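Local coordinates for protein glutamate receptor 1 (Adineta vaga, PDB 4IO2) that probably works as a glutamate-gated ion channel, of which this is the ligand-binding domain that closes around L-glutamate, at residues 38-47 and 233-242. Sequence-based numbering, arbitrary orientation.
Sequences TGYVLDLIEY and ILDNLKKKWF
Leu237 and Tyr40 are the two bumps of this interface, each filling a hollow of the facing helix. The Leu237 side chain enters among Tyr40, Asp43, Leu44 and Tyr47: its CD2 presses on Asp43 CB at 3.5 Å, while CD1 lies near the backbone and CB of Leu44. In return the Tyr40 ring lodges among Leu234, Leu237, Lys238 and Phe242. With CG anti to the backbone N (chi1 174°), the Tyr40 side chain runs roughly along helix 233-242, toward its N-terminal end, and crosses that of Leu237 at about a right angle, Tyr40 CE2 lying 3.7 Å from Leu237 CB. The hydroxyl at its end shares a water with the carbonyl O of Leu234.

At one end of the interface, Trp241 spreads its indole flat against the start of helix 40-52. Gly39, the N-cap residue, sets its CA 3.4 Å from the centroid of the six-membered ring of Trp241 in a CH-pi contact, and its backbone angles by themselves favour glycine. Asp43 OD2 lies at the indole edge, in the ring plane, and accepts a hydrogen bond from Trp241 NE1 at 2.9 Å (N-H...O 151°). The extended Lys240 brings NZ to within 2.8 Å of Asp43 OD2 as a salt bridge; the two donors arrive from opposite faces of the carboxylate plane. At the other end the methyl CG2 of Ile233 stands over the centre of the Tyr47 ring, 3.5 Å from its centroid, and Leu237 CD2 meets the ring edge.

Phe20 packs edge-to-face on both Tyr40 and Phe242, and Leu228 of helix 218-230 touches Leu44, Ile233 and Leu234. The result is a near-antiparallel helix pair (152°) with knobs-into-holes packing, which joins the C-terminal helix to an early helix within the periplasmic-binding-protein-like fold of glutamate receptor ligand-binding domains.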
loop_
_atom_site.group_PDB
_atom_site.type_symbol
_atom_site.label_atom_id
_atom_site.label_comp_id
_atom_site.label_asym_id
_atom_site.label_seq_id
_atom_site.Cartn_x
_atom_site.Cartn_y
_atom_site.Cartn_z
ATOM N N THR A 38 7.200 1.235 -24.489
ATOM C CA THR A 38 6.558 2.422 -23.943
ATOM C C THR A 38 5.666 1.984 -22.770
ATOM O O THR A 38 5.429 0.786 -22.576
ATOM C CB THR A 38 5.694 3.163 -24.984
ATOM O OG1 THR A 38 4.691 2.267 -25.509
ATOM C CG2 THR A 38 6.562 3.695 -26.149
ATOM N N GLY A 39 5.179 2.940 -22.002
ATOM C CA GLY A 39 4.189 2.686 -20.990
ATOM C C GLY A 39 4.542 3.292 -19.647
ATOM O O GLY A 39 5.573 3.959 -19.483
ATOM N N TYR A 40 3.645 3.094 -18.678
ATOM C CA TYR A 40 3.838 3.568 -17.319
ATOM C C TYR A 40 5.228 3.193 -16.778
ATOM O O TYR A 40 5.884 4.030 -16.163
ATOM C CB TYR A 40 2.722 2.958 -16.444
ATOM C CG TYR A 40 2.786 3.205 -14.953
ATOM C CD1 TYR A 40 3.753 2.606 -14.159
ATOM C CD2 TYR A 40 1.877 4.030 -14.337
ATOM C CE1 TYR A 40 3.763 2.786 -12.806
ATOM C CE2 TYR A 40 1.909 4.248 -12.979
ATOM C CZ TYR A 40 2.872 3.609 -12.215
ATOM O OH TYR A 40 2.917 3.807 -10.849
ATOM N N VAL A 41 5.641 1.945 -16.968
ATOM C CA VAL A 41 6.915 1.493 -16.409
ATOM C C VAL A 41 8.076 2.248 -17.011
ATOM O O VAL A 41 9.027 2.619 -16.304
ATOM C CB VAL A 41 7.087 -0.033 -16.620
ATOM C CG1 VAL A 41 8.504 -0.526 -16.420
ATOM C CG2 VAL A 41 6.084 -0.755 -15.731
ATOM N N LEU A 42 8.065 2.426 -18.316
ATOM C CA LEU A 42 9.174 3.115 -18.994
ATOM C C LEU A 42 9.233 4.573 -18.544
ATOM O O LEU A 42 10.317 5.126 -18.310
ATOM C CB LEU A 42 9.008 3.013 -20.507
ATOM C CG LEU A 42 9.347 1.647 -21.141
ATOM C CD1 LEU A 42 10.828 1.266 -20.962
ATOM C CD2 LEU A 42 8.455 0.491 -20.636
ATOM N N ASP A 43 8.066 5.204 -18.367
ATOM C CA ASP A 43 8.065 6.573 -17.881
ATOM C C ASP A 43 8.566 6.638 -16.423
ATOM O O ASP A 43 9.288 7.573 -16.022
ATOM C CB ASP A 43 6.662 7.220 -17.952
ATOM C CG ASP A 43 6.192 7.503 -19.346
ATOM O OD1 ASP A 43 6.944 7.341 -20.333
ATOM O OD2 ASP A 43 5.036 8.009 -19.436
ATOM N N LEU A 44 8.159 5.675 -15.611
ATOM C CA LEU A 44 8.612 5.619 -14.220
ATOM C C LEU A 44 10.153 5.476 -14.157
ATOM O O LEU A 44 10.810 6.149 -13.355
ATOM C CB LEU A 44 7.914 4.458 -13.484
ATOM C CG LEU A 44 8.388 4.227 -12.056
ATOM C CD1 LEU A 44 8.233 5.475 -11.172
ATOM C CD2 LEU A 44 7.687 3.038 -11.472
ATOM N N ILE A 45 10.734 4.600 -14.988
ATOM C CA ILE A 45 12.178 4.441 -15.019
ATOM C C ILE A 45 12.842 5.793 -15.327
ATOM O O ILE A 45 13.839 6.137 -14.725
ATOM C CB ILE A 45 12.579 3.377 -16.067
ATOM C CG1 ILE A 45 12.196 1.984 -15.555
ATOM C CG2 ILE A 45 14.057 3.429 -16.391
ATOM C CD1 ILE A 45 12.157 0.885 -16.652
ATOM N N GLU A 46 12.320 6.535 -16.288
ATOM C CA GLU A 46 12.874 7.839 -16.606
ATOM C C GLU A 46 12.780 8.833 -15.436
ATOM O O GLU A 46 13.727 9.576 -15.173
ATOM C CB GLU A 46 12.207 8.405 -17.856
ATOM C CG GLU A 46 12.712 9.770 -18.288
ATOM C CD GLU A 46 14.221 9.817 -18.502
ATOM O OE1 GLU A 46 14.844 8.757 -18.748
ATOM O OE2 GLU A 46 14.785 10.929 -18.420
ATOM N N TYR A 47 11.656 8.863 -14.720
ATOM C CA TYR A 47 11.538 9.776 -13.579
ATOM C C TYR A 47 12.542 9.379 -12.505
ATOM O O TYR A 47 13.216 10.229 -11.914
ATOM C CB TYR A 47 10.138 9.688 -12.963
ATOM C CG TYR A 47 9.082 10.548 -13.615
ATOM C CD1 TYR A 47 9.104 11.923 -13.484
ATOM C CD2 TYR A 47 8.026 9.978 -14.329
ATOM C CE1 TYR A 47 8.124 12.702 -14.053
ATOM C CE2 TYR A 47 7.039 10.768 -14.905
ATOM C CZ TYR A 47 7.100 12.125 -14.769
ATOM O OH TYR A 47 6.142 12.969 -15.327
ATOM N N ILE A 233 3.616 12.472 -8.791
ATOM C CA ILE A 233 4.072 11.887 -10.041
ATOM C C ILE A 233 3.465 10.516 -10.304
ATOM O O ILE A 233 3.054 10.222 -11.443
ATOM C CB ILE A 233 5.609 11.831 -10.076
ATOM C CG1 ILE A 233 6.217 13.246 -9.978
ATOM C CG2 ILE A 233 6.089 11.121 -11.340
ATOM C CD1 ILE A 233 5.761 14.200 -10.996
ATOM N N LEU A 234 3.366 9.676 -9.282
ATOM C CA LEU A 234 2.757 8.369 -9.510
ATOM C C LEU A 234 1.287 8.494 -9.918
ATOM O O LEU A 234 0.827 7.770 -10.783
ATOM C CB LEU A 234 2.932 7.452 -8.305
ATOM C CG LEU A 234 4.372 7.217 -7.828
ATOM C CD1 LEU A 234 4.434 6.247 -6.675
ATOM C CD2 LEU A 234 5.253 6.718 -8.970
ATOM N N ASP A 235 0.566 9.412 -9.295
ATOM C CA ASP A 235 -0.819 9.625 -9.656
ATOM C C ASP A 235 -0.922 10.153 -11.087
ATOM O O ASP A 235 -1.804 9.721 -11.840
ATOM C CB ASP A 235 -1.497 10.615 -8.724
ATOM C CG ASP A 235 -1.856 10.015 -7.380
ATOM O OD1 ASP A 235 -1.738 8.786 -7.208
ATOM O OD2 ASP A 235 -2.254 10.798 -6.487
ATOM N N ASN A 236 -0.030 11.060 -11.479
ATOM C CA ASN A 236 -0.055 11.583 -12.843
ATOM C C ASN A 236 0.203 10.508 -13.877
ATOM O O ASN A 236 -0.435 10.452 -14.924
ATOM C CB ASN A 236 1.027 12.663 -13.037
ATOM C CG ASN A 236 0.816 13.881 -12.193
ATOM O OD1 ASN A 236 -0.292 14.165 -11.703
ATOM N ND2 ASN A 236 1.904 14.661 -12.048
ATOM N N LEU A 237 1.124 9.610 -13.557
ATOM C CA LEU A 237 1.465 8.534 -14.465
ATOM C C LEU A 237 0.310 7.561 -14.609
ATOM O O LEU A 237 0.022 7.088 -15.715
ATOM C CB LEU A 237 2.688 7.763 -13.970
ATOM C CG LEU A 237 4.028 8.382 -14.263
ATOM C CD1 LEU A 237 5.116 7.523 -13.652
ATOM C CD2 LEU A 237 4.180 8.462 -15.786
ATOM N N LYS A 238 -0.344 7.251 -13.491
ATOM C CA LYS A 238 -1.484 6.354 -13.553
ATOM C C LYS A 238 -2.581 6.958 -14.451
ATOM O O LYS A 238 -3.158 6.266 -15.309
ATOM C CB LYS A 238 -1.990 6.003 -12.151
ATOM C CG LYS A 238 -3.065 4.915 -12.165
ATOM C CD LYS A 238 -3.501 4.552 -10.759
ATOM C CE LYS A 238 -2.427 3.705 -10.071
ATOM N NZ LYS A 238 -2.822 3.292 -8.681
ATOM N N LYS A 239 -2.884 8.244 -14.251
ATOM C CA LYS A 239 -3.899 8.912 -15.043
ATOM C C LYS A 239 -3.525 8.894 -16.526
ATOM O O LYS A 239 -4.348 8.555 -17.395
ATOM C CB LYS A 239 -4.141 10.344 -14.557
ATOM C CG LYS A 239 -5.099 11.171 -15.421
ATOM C CD LYS A 239 -5.301 12.580 -14.866
ATOM C CE LYS A 239 -6.218 13.443 -15.753
ATOM N NZ LYS A 239 -6.597 14.746 -15.130
ATOM N N LYS A 240 -2.265 9.189 -16.828
ATOM C CA LYS A 240 -1.802 9.247 -18.221
ATOM C C LYS A 240 -2.044 7.933 -18.975
ATOM O O LYS A 240 -2.512 7.926 -20.099
ATOM C CB LYS A 240 -0.308 9.600 -18.280
ATOM C CG LYS A 240 0.309 9.534 -19.666
ATOM C CD LYS A 240 1.791 9.892 -19.670
ATOM C CE LYS A 240 2.370 9.696 -21.066
ATOM N NZ LYS A 240 3.838 9.967 -21.109
ATOM N N TRP A 241 -1.694 6.809 -18.356
ATOM C CA TRP A 241 -1.741 5.526 -19.027
ATOM C C TRP A 241 -3.065 4.778 -18.863
ATOM O O TRP A 241 -3.371 3.923 -19.689
ATOM C CB TRP A 241 -0.553 4.655 -18.563
ATOM C CG TRP A 241 0.749 5.232 -19.082
ATOM C CD1 TRP A 241 1.656 6.027 -18.402
ATOM C CD2 TRP A 241 1.243 5.149 -20.435
ATOM N NE1 TRP A 241 2.675 6.393 -19.240
ATOM C CE2 TRP A 241 2.449 5.889 -20.489
ATOM C CE3 TRP A 241 0.791 4.506 -21.590
ATOM C CZ2 TRP A 241 3.208 5.996 -21.642
ATOM C CZ3 TRP A 241 1.539 4.625 -22.767
ATOM C CH2 TRP A 241 2.741 5.379 -22.783
ATOM N N PHE A 242 -3.814 5.036 -17.798
ATOM C CA PHE A 242 -4.983 4.201 -17.482
ATOM C C PHE A 242 -6.328 4.889 -17.630
ATOM O O PHE A 242 -7.358 4.214 -17.695
ATOM C CB PHE A 242 -4.885 3.626 -16.069
ATOM C CG PHE A 242 -3.791 2.581 -15.923
ATOM C CD1 PHE A 242 -2.472 2.974 -15.691
ATOM C CD2 PHE A 242 -4.071 1.229 -16.078
ATOM C CE1 PHE A 242 -1.465 2.002 -15.566
ATOM C CE2 PHE A 242 -3.068 0.253 -15.946
ATOM C CZ PHE A 242 -1.766 0.666 -15.713
HETATM O O HOH W 1 0.789 4.875 -9.801
HETATM O O HOH W 2 6.434 9.370 -22.185
HETATM O O HOH W 3 3.975 14.192 -14.008
#